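Local coordinates for protein hydroquinone dioxygenase small subunit (Pseudomonas sp., PDB 4ZXA) that forms, together with a large subunit, the Fe2+-dependent hydroquinone 1,2-dioxygenase PnpCD, contributing a cupin-type chain, at residues G60-T65 against Q150-G155; H79-I84 against E105-A110; A83-G88 against V122-G127; L95-P100 against G135-F140. All coordinates share one frame; numbering follows the deposited sequence.

How the contacts relate
Contacts 1 and 2 lie side by side in the six-stranded sheet, their centres about 8 Å apart, because strands 145-153 and 81-87 are neighbours in it. Glu81 of contact 2 ties three contacts together: its OE2 probably hydrogen-bonds Thr152 OG1 of contact 1 (2.8 Å), and its OE1 probably meets Tyr138 OH of contact 4 at the same length. Tyr138 OH in turn lies 2.9 Å from Gln150 NE2 of contact 1. This polar cluster bridges the two sheets. Contact 3, which shares Ala83 and Ile84 with contact 2, joins the sheets about 16 Å from contact 2, centre to centre. None of the four contacts includes metal or ligand atoms.

Contact 1. Residues G60-T65 against Q150-G155; sequences GYVVET and QQTIKG
Tyr61 to Glu64 pair with Ile153 back to Gln150 as adjacent antiparallel strands, a buried contact in the interior of the six-stranded mixed sheet. Val62 and Thr152 form one hydrogen-bonded pair and Glu64 and Gln150 the other, each with bonds in both directions. The shortest runs from Gln150 N to Glu64 O (2.8 Å). Beyond the last pair, Lys154 N still reaches Gly60 O at 3.0 Å. In this two-sheet fold, consistent with the cupin family, the alternation of side chains separates two surroundings: Tyr61, Val63, Gln151 and Ile153 face the large subunit, whose Ser236 and Ser241 bind the Gln151 amide, while Val62, Glu64, Gln150 and Thr152 line the other face. There Thr152 has OG1 anti to its backbone N (chi1 -171°) and bonded to Glu81, and its methyl serves the packing. CG2 of Thr152 lies 3.5 Å from CG2 of Val62, the two side chains running side by side. The branched Val62 suits this place because its CG1 also lies across Lys154, 3.7 Å from Lys154 CB. An alanine here would probably open a gap beside the Thr152 methyl and leave the first carbons of the Lys154 chain less firmly placed. The Glu64 carboxylate passes Thr152 CG2 with OE1 at 3.5 Å. Its OE2 bonds Ser158 OG and accepts from a water 2.6 Å from Glu64 OE2, which also donates to Ile153 O.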
loop_
_atom_site.group_PDB
_atom_site.type_symbol
_atom_site.label_atom_id
_atom_site.label_comp_id
_atom_site.label_asym_id
_atom_site.label_seq_id
_atom_site.Cartn_x
_atom_site.Cartn_y
_atom_site.Cartn_z
ATOM N N GLY A 60 7.898 -35.000 13.687
ATOM C CA GLY A 60 7.560 -35.872 14.792
ATOM C C GLY A 60 6.766 -35.204 15.889
ATOM O O GLY A 60 6.280 -35.871 16.790
ATOM N N TYR A 61 6.641 -33.883 15.833
ATOM C CA TYR A 61 5.736 -33.199 16.752
ATOM C C TYR A 61 4.345 -33.232 16.153
ATOM O O TYR A 61 4.176 -33.205 14.919
ATOM C CB TYR A 61 6.202 -31.777 17.031
ATOM C CG TYR A 61 7.560 -31.778 17.668
ATOM C CD1 TYR A 61 7.688 -31.914 19.044
ATOM C CD2 TYR A 61 8.729 -31.689 16.890
ATOM C CE1 TYR A 61 8.942 -31.956 19.644
ATOM C CE2 TYR A 61 9.988 -31.714 17.483
ATOM C CZ TYR A 61 10.081 -31.859 18.861
ATOM O OH TYR A 61 11.302 -31.886 19.473
ATOM N N VAL A 62 3.336 -33.335 17.003
ATOM C CA VAL A 62 1.991 -33.459 16.463
ATOM C C VAL A 62 1.003 -32.503 17.093
ATOM O O VAL A 62 1.137 -32.105 18.250
ATOM C CB VAL A 62 1.437 -34.922 16.551
ATOM C CG1 VAL A 62 2.207 -35.865 15.620
ATOM C CG2 VAL A 62 1.446 -35.435 17.990
ATOM N N VAL A 63 0.017 -32.123 16.293
ATOM C CA VAL A 63 -1.205 -31.558 16.831
ATOM C C VAL A 63 -2.315 -32.571 16.579
ATOM O O VAL A 63 -2.592 -32.930 15.435
ATOM C CB VAL A 63 -1.550 -30.211 16.213
ATOM C CG1 VAL A 63 -2.933 -29.773 16.663
ATOM C CG2 VAL A 63 -0.511 -29.184 16.620
ATOM N N GLU A 64 -2.906 -33.060 17.663
ATOM C CA GLU A 64 -3.983 -34.043 17.590
ATOM C C GLU A 64 -5.335 -33.395 17.887
ATOM O O GLU A 64 -5.436 -32.472 18.711
ATOM C CB GLU A 64 -3.736 -35.193 18.578
ATOM C CG GLU A 64 -2.500 -36.017 18.296
ATOM C CD GLU A 64 -2.132 -36.905 19.471
ATOM O OE1 GLU A 64 -2.608 -36.619 20.595
ATOM O OE2 GLU A 64 -1.370 -37.886 19.273
ATOM N N THR A 65 -6.360 -33.874 17.187
ATOM C CA THR A 65 -7.741 -33.488 17.445
ATOM C C THR A 65 -8.470 -34.648 18.114
ATOM O O THR A 65 -8.476 -35.764 17.596
ATOM C CB THR A 65 -8.486 -33.088 16.141
ATOM O OG1 THR A 65 -7.871 -31.925 15.574
ATOM C CG2 THR A 65 -9.947 -32.764 16.435
ATOM N N GLN A 150 -4.843 -31.371 21.238
ATOM C CA GLN A 150 -3.716 -31.789 22.052
ATOM C C GLN A 150 -2.384 -31.535 21.341
ATOM O O GLN A 150 -2.176 -31.984 20.208
ATOM C CB GLN A 150 -3.851 -33.269 22.436
ATOM C CG GLN A 150 -2.680 -33.800 23.244
ATOM C CD GLN A 150 -3.097 -34.811 24.313
ATOM O OE1 GLN A 150 -4.265 -34.870 24.717
ATOM N NE2 GLN A 150 -2.131 -35.602 24.786
ATOM N N GLN A 151 -1.499 -30.813 22.024
ATOM C CA GLN A 151 -0.127 -30.606 21.578
ATOM C C GLN A 151 0.803 -31.647 22.202
ATOM O O GLN A 151 0.963 -31.704 23.422
ATOM C CB GLN A 151 0.335 -29.206 21.964
ATOM C CG GLN A 151 1.799 -28.929 21.675
ATOM C CD GLN A 151 2.244 -27.652 22.351
ATOM O OE1 GLN A 151 1.585 -27.186 23.284
ATOM N NE2 GLN A 151 3.353 -27.072 21.891
ATOM N N THR A 152 1.423 -32.469 21.366
ATOM C CA THR A 152 2.229 -33.563 21.892
ATOM C C THR A 152 3.209 -34.098 20.845
ATOM O O THR A 152 3.555 -33.387 19.900
ATOM C CB THR A 152 1.325 -34.705 22.459
ATOM O OG1 THR A 152 2.134 -35.668 23.150
ATOM C CG2 THR A 152 0.533 -35.393 21.343
ATOM N N ILE A 153 3.642 -35.350 21.005
ATOM C CA ILE A 153 4.581 -35.967 20.076
ATOM C C ILE A 153 4.005 -37.261 19.516
ATOM O O ILE A 153 3.387 -38.021 20.244
ATOM C CB ILE A 153 5.923 -36.247 20.783
ATOM C CG1 ILE A 153 6.502 -34.929 21.319
ATOM C CG2 ILE A 153 6.897 -36.984 19.857
ATOM C CD1 ILE A 153 7.823 -35.074 22.061
ATOM N N LYS A 154 4.201 -37.509 18.224
ATOM C CA LYS A 154 3.656 -38.712 17.587
ATOM C C LYS A 154 3.995 -39.935 18.433
ATOM O O LYS A 154 5.157 -40.144 18.791
ATOM C CB LYS A 154 4.204 -38.884 16.165
ATOM C CG LYS A 154 3.191 -39.398 15.135
ATOM C CD LYS A 154 3.537 -40.794 14.684
ATOM C CE LYS A 154 4.247 -40.827 13.352
ATOM N NZ LYS A 154 3.299 -40.586 12.247
ATOM N N GLY A 155 2.968 -40.719 18.765
ATOM C CA GLY A 155 3.119 -41.918 19.571
ATOM C C GLY A 155 2.247 -43.079 19.114
ATOM O O GLY A 155 1.632 -43.017 18.045
HETATM O O HOH W 1 0.590 -38.786 20.718
#

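Contact 2. Residues H79-I84 against E105-A110; sequences HDEFAI and EGTHLA
The imidazole of His79 meets the backbone of Gly106, and this meeting is the tight part of the contact. Gly106 N donates to His79 NE2 over 3.0 Å in an almost straight bond (178° at the hydrogen), approaching 17° out of the ring plane. CG of His79 lies between the backbone N and the carbonyl carbon (chi1 54°). At the other ring nitrogen, His79 ND1 donates to Asp80 O at 2.8 Å, the oxygen lying in the ring plane, so both nitrogens are engaged and the ring's rotation is fixed. Histidine suits the place by offering an acceptor and a donor on one flat group. Gly106 has a positive phi at which a side chain would press on the preceding carbonyl. The outer side is looser: Glu105 is exposed to solvent, its CB only brushing the ring, while its carboxylate turns to Lys239 of the large subunit. Glu81 also crosses Thr107, but the modelled approach is too short to be trusted; its polar partners are Thr152 and Tyr138. The contact ties the start of strand 81-87, in the six-stranded sheet, to the segment leading into strand 108-109 at the margin of the five-stranded one, linking the sheets. Strand 145-153 covers His79 through Thr152 and Ile153, strand 128-132 flanks Glu81, and Phe75 of strand 71-76 packs on Thr107.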
loop_
_atom_site.group_PDB
_atom_site.type_symbol
_atom_site.label_atom_id
_atom_site.label_comp_id
_atom_site.label_asym_id
_atom_site.label_seq_id
_atom_site.Cartn_x
_atom_site.Cartn_y
_atom_site.Cartn_z
ATOM N N HIS A 79 6.892 -36.656 28.904
ATOM C CA HIS A 79 7.143 -35.216 28.760
ATOM C C HIS A 79 5.844 -34.437 28.894
ATOM O O HIS A 79 4.767 -35.016 28.838
ATOM C CB HIS A 79 7.750 -34.943 27.398
ATOM C CG HIS A 79 6.934 -35.494 26.281
ATOM N ND1 HIS A 79 5.738 -34.931 25.886
ATOM C CD2 HIS A 79 7.117 -36.581 25.494
ATOM C CE1 HIS A 79 5.233 -35.636 24.892
ATOM N NE2 HIS A 79 6.047 -36.648 24.638
ATOM N N ASP A 80 5.937 -33.129 29.071
ATOM C CA ASP A 80 4.745 -32.283 29.078
ATOM C C ASP A 80 3.896 -32.399 27.805
ATOM O O ASP A 80 4.418 -32.574 26.691
ATOM C CB ASP A 80 5.137 -30.829 29.262
ATOM C CG ASP A 80 5.665 -30.540 30.646
ATOM O OD1 ASP A 80 5.300 -31.283 31.574
ATOM O OD2 ASP A 80 6.431 -29.563 30.805
ATOM N N GLU A 81 2.582 -32.289 27.988
ATOM C CA GLU A 81 1.612 -32.188 26.893
ATOM C C GLU A 81 0.645 -31.067 27.232
ATOM O O GLU A 81 0.610 -30.584 28.367
ATOM C CB GLU A 81 0.834 -33.494 26.721
ATOM C CG GLU A 81 1.644 -34.636 26.147
ATOM C CD GLU A 81 0.970 -35.981 26.352
ATOM O OE1 GLU A 81 0.668 -36.321 27.517
ATOM O OE2 GLU A 81 0.743 -36.705 25.355
ATOM N N PHE A 82 -0.151 -30.645 26.262
ATOM C CA PHE A 82 -1.103 -29.585 26.534
ATOM C C PHE A 82 -2.429 -29.866 25.856
ATOM O O PHE A 82 -2.472 -30.518 24.817
ATOM C CB PHE A 82 -0.544 -28.254 26.051
ATOM C CG PHE A 82 0.750 -27.880 26.691
ATOM C CD1 PHE A 82 0.765 -27.154 27.872
ATOM C CD2 PHE A 82 1.958 -28.263 26.122
ATOM C CE1 PHE A 82 1.968 -26.799 28.478
ATOM C CE2 PHE A 82 3.163 -27.926 26.719
ATOM C CZ PHE A 82 3.173 -27.187 27.900
ATOM N N ALA A 83 -3.515 -29.377 26.442
ATOM C CA ALA A 83 -4.837 -29.569 25.853
ATOM C C ALA A 83 -5.575 -28.246 25.801
ATOM O O ALA A 83 -5.593 -27.500 26.796
ATOM C CB ALA A 83 -5.639 -30.590 26.647
ATOM N N ILE A 84 -6.148 -27.951 24.633
ATOM C CA ILE A 84 -7.041 -26.804 24.459
ATOM C C ILE A 84 -8.436 -27.298 24.150
ATOM O O ILE A 84 -8.644 -28.041 23.187
ATOM C CB ILE A 84 -6.657 -25.926 23.252
ATOM C CG1 ILE A 84 -5.142 -25.724 23.169
ATOM C CG2 ILE A 84 -7.424 -24.590 23.296
ATOM C CD1 ILE A 84 -4.677 -24.555 23.935
ATOM N N GLU A 105 8.653 -40.903 24.130
ATOM C CA GLU A 105 7.857 -39.770 23.685
ATOM C C GLU A 105 6.506 -40.203 23.156
ATOM O O GLU A 105 6.352 -41.313 22.632
ATOM C CB GLU A 105 8.612 -38.989 22.607
ATOM C CG GLU A 105 9.954 -38.449 23.070
ATOM C CD GLU A 105 10.584 -37.496 22.067
ATOM O OE1 GLU A 105 10.455 -37.745 20.848
ATOM O OE2 GLU A 105 11.191 -36.494 22.507
ATOM N N GLY A 106 5.530 -39.313 23.287
ATOM C CA GLY A 106 4.188 -39.597 22.818
ATOM C C GLY A 106 3.293 -39.994 23.974
ATOM O O GLY A 106 3.755 -40.495 24.991
ATOM N N THR A 107 2.002 -39.752 23.839
ATOM C CA THR A 107 1.105 -40.160 24.896
ATOM C C THR A 107 0.944 -41.681 24.865
ATOM O O THR A 107 0.880 -42.289 23.798
ATOM C CB THR A 107 -0.243 -39.410 24.852
ATOM O OG1 THR A 107 -1.308 -40.340 25.055
ATOM C CG2 THR A 107 -0.422 -38.683 23.542
ATOM N N HIS A 108 0.935 -42.283 26.049
ATOM C CA HIS A 108 0.764 -43.721 26.193
ATOM C C HIS A 108 -0.427 -44.029 27.106
ATOM O O HIS A 108 -0.803 -43.213 27.960
ATOM C CB HIS A 108 2.043 -44.355 26.771
ATOM C CG HIS A 108 3.223 -44.281 25.847
ATOM N ND1 HIS A 108 3.531 -45.284 24.952
ATOM C CD2 HIS A 108 4.159 -43.317 25.670
ATOM C CE1 HIS A 108 4.607 -44.939 24.260
ATOM N NE2 HIS A 108 5.001 -43.750 24.672
ATOM N N LEU A 109 -1.007 -45.213 26.927
ATOM C CA LEU A 109 -2.036 -45.719 27.835
ATOM C C LEU A 109 -1.448 -45.980 29.219
ATOM O O LEU A 109 -0.493 -46.729 29.348
ATOM C CB LEU A 109 -2.627 -47.001 27.277
ATOM C CG LEU A 109 -3.505 -46.815 26.043
ATOM C CD1 LEU A 109 -3.948 -48.179 25.549
ATOM C CD2 LEU A 109 -4.719 -45.929 26.338
ATOM N N ALA A 110 -2.007 -45.353 30.252
ATOM C CA ALA A 110 -1.466 -45.500 31.604
ATOM C C ALA A 110 -1.965 -46.764 32.317
ATOM O O ALA A 110 -1.413 -47.150 33.357
ATOM C CB ALA A 110 -1.774 -44.268 32.442
#

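Contact 3. Residues A83-G88 against V122-G127; sequences AIVMDG and VLLKRG
The carbonyl of Val85 receives Gly127 N at 2.7 Å, the donor standing nearly along the C=O axis (173°), while Arg126 CA approaches Val85 O at 3.3 Å in a C-H...O contact. The short bond falls where the chain turns from strand 116-125 toward strand 128-132, with Gly127 at a positive phi that glycine accepts readily. A weak bond from Arg126 N to Gly88 O is supplemented by a water, which donates to Gly88 O at 2.7 Å and accepts from Arg126 N. Beside these backbone links the side chain of Val85 reaches toward the opposite segment. Val85 CG1, anti to the backbone N (chi1 169°), lies against the peptide between Lys125 and Arg126, 3.6 Å from Lys125 C. Val85 CG2 meets Leu124 CB so closely in the model that the exact separation is doubtful, but Leu124 CD1 follows at 3.7 Å from Val85 CG2. An alanine in place of Val85 would probably leave a gap beside Leu124 and that peptide. Farther along, the aliphatic part of Arg126 passes over the Met86 carbonyl, with Arg126 CG 3.5 Å from Met86 O. Met86 and Asp87 both face Val147, a classic β bulge, and Asp87 turns its carboxylate to Leu17 N. Strand 81-87 belongs to the six-stranded sheet and strand 116-125 to the five-stranded one, so the contact joins the two; Val122 and Leu123 extend the latter into the large subunit by an antiparallel ladder. The chemistry implies a junction held by backbone bonds and apolar branches; the Asp87 and Arg126 charges, not in contact, are likely to attract only mildly.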
loop_
_atom_site.group_PDB
_atom_site.type_symbol
_atom_site.label_atom_id
_atom_site.label_comp_id
_atom_site.label_asym_id
_atom_site.label_seq_id
_atom_site.Cartn_x
_atom_site.Cartn_y
_atom_site.Cartn_z
ATOM N N ALA A 83 -3.515 -29.377 26.442
ATOM C CA ALA A 83 -4.837 -29.569 25.853
ATOM C C ALA A 83 -5.575 -28.246 25.801
ATOM O O ALA A 83 -5.593 -27.500 26.796
ATOM C CB ALA A 83 -5.639 -30.590 26.647
ATOM N N ILE A 84 -6.148 -27.951 24.633
ATOM C CA ILE A 84 -7.041 -26.804 24.459
ATOM C C ILE A 84 -8.436 -27.298 24.150
ATOM O O ILE A 84 -8.644 -28.041 23.187
ATOM C CB ILE A 84 -6.657 -25.926 23.252
ATOM C CG1 ILE A 84 -5.142 -25.724 23.169
ATOM C CG2 ILE A 84 -7.424 -24.590 23.296
ATOM C CD1 ILE A 84 -4.677 -24.555 23.935
ATOM N N VAL A 85 -9.405 -26.874 24.945
ATOM C CA VAL A 85 -10.789 -27.219 24.660
ATOM C C VAL A 85 -11.358 -26.252 23.636
ATOM O O VAL A 85 -11.502 -25.063 23.909
ATOM C CB VAL A 85 -11.638 -27.184 25.925
ATOM C CG1 VAL A 85 -13.126 -27.290 25.566
ATOM C CG2 VAL A 85 -11.207 -28.301 26.851
ATOM N N MET A 86 -11.675 -26.763 22.454
ATOM C CA MET A 86 -12.147 -25.923 21.354
ATOM C C MET A 86 -13.678 -25.857 21.248
ATOM O O MET A 86 -14.221 -24.992 20.577
ATOM C CB MET A 86 -11.519 -26.386 20.034
ATOM C CG MET A 86 -10.080 -25.930 19.851
ATOM S SD MET A 86 -9.930 -24.146 19.534
ATOM C CE MET A 86 -9.842 -23.528 21.204
ATOM N N ASP A 87 -14.356 -26.779 21.919
ATOM C CA ASP A 87 -15.808 -26.798 21.990
ATOM C C ASP A 87 -16.265 -27.739 23.111
ATOM O O ASP A 87 -15.604 -28.736 23.407
ATOM C CB ASP A 87 -16.406 -27.245 20.662
ATOM C CG ASP A 87 -17.927 -27.272 20.682
ATOM O OD1 ASP A 87 -18.541 -26.440 21.388
ATOM O OD2 ASP A 87 -18.508 -28.123 19.983
ATOM N N GLY A 88 -17.388 -27.420 23.740
ATOM C CA GLY A 88 -17.930 -28.284 24.764
ATOM C C GLY A 88 -17.266 -28.020 26.093
ATOM O O GLY A 88 -16.738 -26.930 26.335
ATOM N N VAL A 122 -9.494 -30.481 36.678
ATOM C CA VAL A 122 -9.711 -29.190 36.069
ATOM C C VAL A 122 -10.985 -29.262 35.232
ATOM O O VAL A 122 -11.313 -30.303 34.657
ATOM C CB VAL A 122 -8.508 -28.794 35.170
ATOM C CG1 VAL A 122 -8.803 -27.513 34.420
ATOM C CG2 VAL A 122 -7.251 -28.645 36.009
ATOM N N LEU A 123 -11.693 -28.144 35.157
ATOM C CA LEU A 123 -12.898 -28.064 34.351
ATOM C C LEU A 123 -12.741 -27.094 33.198
ATOM O O LEU A 123 -12.816 -25.888 33.377
ATOM C CB LEU A 123 -14.066 -27.650 35.225
ATOM C CG LEU A 123 -15.047 -28.797 35.363
ATOM C CD1 LEU A 123 -15.879 -28.661 36.642
ATOM C CD2 LEU A 123 -15.893 -28.793 34.087
ATOM N N LEU A 124 -12.533 -27.634 32.007
ATOM C CA LEU A 124 -12.221 -26.815 30.839
ATOM C C LEU A 124 -13.450 -26.548 29.980
ATOM O O LEU A 124 -14.126 -27.478 29.521
ATOM C CB LEU A 124 -11.147 -27.495 29.974
ATOM C CG LEU A 124 -9.798 -27.782 30.636
ATOM C CD1 LEU A 124 -8.885 -28.592 29.701
ATOM C CD2 LEU A 124 -9.112 -26.487 31.082
ATOM N N LYS A 125 -13.730 -25.272 29.750
ATOM C CA LYS A 125 -14.721 -24.903 28.756
ATOM C C LYS A 125 -13.977 -24.382 27.534
ATOM O O LYS A 125 -12.760 -24.229 27.574
ATOM C CB LYS A 125 -15.675 -23.848 29.311
ATOM C CG LYS A 125 -16.511 -24.325 30.491
ATOM C CD LYS A 125 -17.222 -23.160 31.182
ATOM C CE LYS A 125 -18.322 -23.666 32.116
ATOM N NZ LYS A 125 -18.511 -22.778 33.298
ATOM N N ARG A 126 -14.711 -24.121 26.458
ATOM C CA ARG A 126 -14.134 -23.586 25.228
ATOM C C ARG A 126 -13.152 -22.425 25.424
ATOM O O ARG A 126 -13.438 -21.436 26.105
ATOM C CB ARG A 126 -15.238 -23.119 24.286
ATOM C CG ARG A 126 -14.682 -22.531 22.991
ATOM C CD ARG A 126 -15.796 -22.120 22.074
ATOM N NE ARG A 126 -16.445 -20.898 22.536
ATOM C CZ ARG A 126 -17.623 -20.472 22.096
ATOM N NH1 ARG A 126 -18.298 -21.183 21.191
ATOM N NH2 ARG A 126 -18.126 -19.340 22.572
ATOM N N GLY A 127 -11.996 -22.547 24.796
ATOM C CA GLY A 127 -11.002 -21.501 24.857
ATOM C C GLY A 127 -10.061 -21.694 26.022
ATOM O O GLY A 127 -9.146 -20.892 26.222
HETATM O O HOH W 2 -17.905 -24.496 26.256
#

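Contact 4. Residues L95-P100 against G135-F140; sequences LKLDAP and GSAYRF
Leu95 and Ala137 exchange two backbone hydrogen bonds as an antiparallel hydrogen-bonded pair. Leu95 N donates to Ala137 O at 2.8 Å. The return bond, from Ala137 N to Leu95 O, has the same 2.8 Å length. Ser136 passes close to this ladder, its CB 3.4 Å from Leu95 O, but its hydroxyl turns elsewhere: OG sits between the backbone N and the carbonyl carbon (chi1 77°) and bonds Pro133 O. Serine suits the position because its short side chain lets OG turn back to Pro133 O beside the Leu95 carbonyl. Outward from the bonds, the packing is apolar. Ala137 CB touches two leucines, lying 4.1 Å from Leu95 CB and equally far from Leu97 CD2. The small methyl leaves room for Leu95 CB beside it and for the Leu97 branch, which leans over the Ala137 backbone, Leu97 CG 4.0 Å from Ala137 N. At the far end the segment from Leu97 swings round to Pro100, whose ring rests on Gly135: Pro100 CB comes within 3.5 Å of Gly135 CA. Glycine fits here because a side chain would run into that ring, and because its positive phi favours glycine. Strand 136-142 lies in the five-stranded antiparallel sheet between strands 89-97 and 71-76. Trp74 and Pro114 cover Leu95, Thr76 lies on Leu97, and strand 116-125 flanks strand 89-97 on its other side, its Pro118 touching Leu95 and its Met119 touching Lys96.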
loop_
_atom_site.group_PDB
_atom_site.type_symbol
_atom_site.label_atom_id
_atom_site.label_comp_id
_atom_site.label_asym_id
_atom_site.label_seq_id
_atom_site.Cartn_x
_atom_site.Cartn_y
_atom_site.Cartn_z
ATOM N N LEU A 95 -3.781 -37.914 38.105
ATOM C CA LEU A 95 -3.077 -38.749 39.076
ATOM C C LEU A 95 -1.568 -38.539 39.000
ATOM O O LEU A 95 -0.991 -38.593 37.907
ATOM C CB LEU A 95 -3.340 -40.215 38.773
ATOM C CG LEU A 95 -4.648 -40.797 39.266
ATOM C CD1 LEU A 95 -4.763 -42.210 38.736
ATOM C CD2 LEU A 95 -4.641 -40.754 40.779
ATOM N N LYS A 96 -0.926 -38.321 40.148
ATOM C CA LYS A 96 0.534 -38.318 40.204
ATOM C C LYS A 96 1.067 -39.734 40.359
ATOM O O LYS A 96 1.087 -40.275 41.463
ATOM C CB LYS A 96 1.063 -37.458 41.352
ATOM C CG LYS A 96 2.592 -37.329 41.334
ATOM C CD LYS A 96 3.110 -36.559 42.534
ATOM C CE LYS A 96 4.026 -35.422 42.108
ATOM N NZ LYS A 96 4.510 -34.639 43.280
ATOM N N LEU A 97 1.503 -40.322 39.249
ATOM C CA LEU A 97 1.987 -41.701 39.245
ATOM C C LEU A 97 3.132 -41.954 40.234
ATOM O O LEU A 97 4.031 -41.125 40.373
ATOM C CB LEU A 97 2.419 -42.103 37.840
ATOM C CG LEU A 97 1.315 -42.192 36.794
ATOM C CD1 LEU A 97 1.914 -42.476 35.438
ATOM C CD2 LEU A 97 0.354 -43.298 37.176
ATOM N N ASP A 98 3.078 -43.096 40.924
ATOM C CA ASP A 98 4.170 -43.537 41.797
ATOM C C ASP A 98 5.422 -43.824 40.971
ATOM O O ASP A 98 6.548 -43.538 41.400
ATOM C CB ASP A 98 3.773 -44.800 42.575
ATOM C CG ASP A 98 2.892 -44.502 43.786
ATOM O OD1 ASP A 98 2.244 -43.430 43.818
ATOM O OD2 ASP A 98 2.843 -45.354 44.705
ATOM N N ALA A 99 5.206 -44.397 39.787
ATOM C CA ALA A 99 6.284 -44.756 38.866
ATOM C C ALA A 99 6.058 -44.164 37.463
ATOM O O ALA A 99 5.612 -44.867 36.555
ATOM C CB ALA A 99 6.402 -46.269 38.778
ATOM N N PRO A 100 6.371 -42.869 37.284
ATOM C CA PRO A 100 6.176 -42.169 36.004
ATOM C C PRO A 100 7.044 -42.721 34.869
ATOM O O PRO A 100 8.165 -43.177 35.114
ATOM C CB PRO A 100 6.630 -40.740 36.317
ATOM C CG PRO A 100 6.639 -40.629 37.797
ATOM C CD PRO A 100 6.952 -41.989 38.312
ATOM N N GLY A 135 4.715 -37.230 33.709
ATOM C CA GLY A 135 4.780 -38.133 34.842
ATOM C C GLY A 135 3.487 -38.156 35.639
ATOM O O GLY A 135 3.457 -38.500 36.837
ATOM N N SER A 136 2.407 -37.772 34.974
ATOM C CA SER A 136 1.105 -37.837 35.594
ATOM C C SER A 136 0.254 -38.688 34.682
ATOM O O SER A 136 0.609 -38.907 33.523
ATOM C CB SER A 136 0.506 -36.449 35.736
ATOM O OG SER A 136 0.004 -36.014 34.488
ATOM N N ALA A 137 -0.841 -39.214 35.213
ATOM C CA ALA A 137 -1.843 -39.831 34.359
ATOM C C ALA A 137 -3.011 -38.862 34.325
ATOM O O ALA A 137 -3.281 -38.170 35.314
ATOM C CB ALA A 137 -2.267 -41.177 34.904
ATOM N N TYR A 138 -3.688 -38.782 33.189
ATOM C CA TYR A 138 -4.789 -37.840 33.073
ATOM C C TYR A 138 -5.936 -38.459 32.300
ATOM O O TYR A 138 -5.719 -39.270 31.402
ATOM C CB TYR A 138 -4.314 -36.521 32.440
ATOM C CG TYR A 138 -3.712 -36.675 31.069
ATOM C CD1 TYR A 138 -2.360 -36.927 30.911
ATOM C CD2 TYR A 138 -4.500 -36.570 29.927
ATOM C CE1 TYR A 138 -1.799 -37.070 29.647
ATOM C CE2 TYR A 138 -3.952 -36.706 28.654
ATOM C CZ TYR A 138 -2.598 -36.957 28.513
ATOM O OH TYR A 138 -2.035 -37.108 27.251
ATOM N N ARG A 139 -7.159 -38.088 32.665
ATOM C CA ARG A 139 -8.361 -38.678 32.076
ATOM C C ARG A 139 -9.381 -37.591 31.742
ATOM O O ARG A 139 -9.556 -36.641 32.506
ATOM C CB ARG A 139 -8.964 -39.707 33.043
ATOM C CG ARG A 139 -10.075 -40.579 32.457
ATOM C CD ARG A 139 -10.347 -41.810 33.318
ATOM N NE ARG A 139 -10.882 -41.463 34.636
ATOM C CZ ARG A 139 -11.423 -42.344 35.481
ATOM N NH1 ARG A 139 -11.502 -43.631 35.150
ATOM N NH2 ARG A 139 -11.888 -41.942 36.659
ATOM N N PHE A 140 -10.030 -37.736 30.590
ATOM C CA PHE A 140 -11.005 -36.767 30.095
ATOM C C PHE A 140 -12.457 -37.207 30.361
ATOM O O PHE A 140 -12.834 -38.348 30.066
ATOM C CB PHE A 140 -10.823 -36.582 28.587
ATOM C CG PHE A 140 -9.504 -35.954 28.187
ATOM C CD1 PHE A 140 -9.053 -34.790 28.786
ATOM C CD2 PHE A 140 -8.725 -36.527 27.191
ATOM C CE1 PHE A 140 -7.852 -34.216 28.400
ATOM C CE2 PHE A 140 -7.521 -35.960 26.807
ATOM C CZ PHE A 140 -7.086 -34.807 27.409
#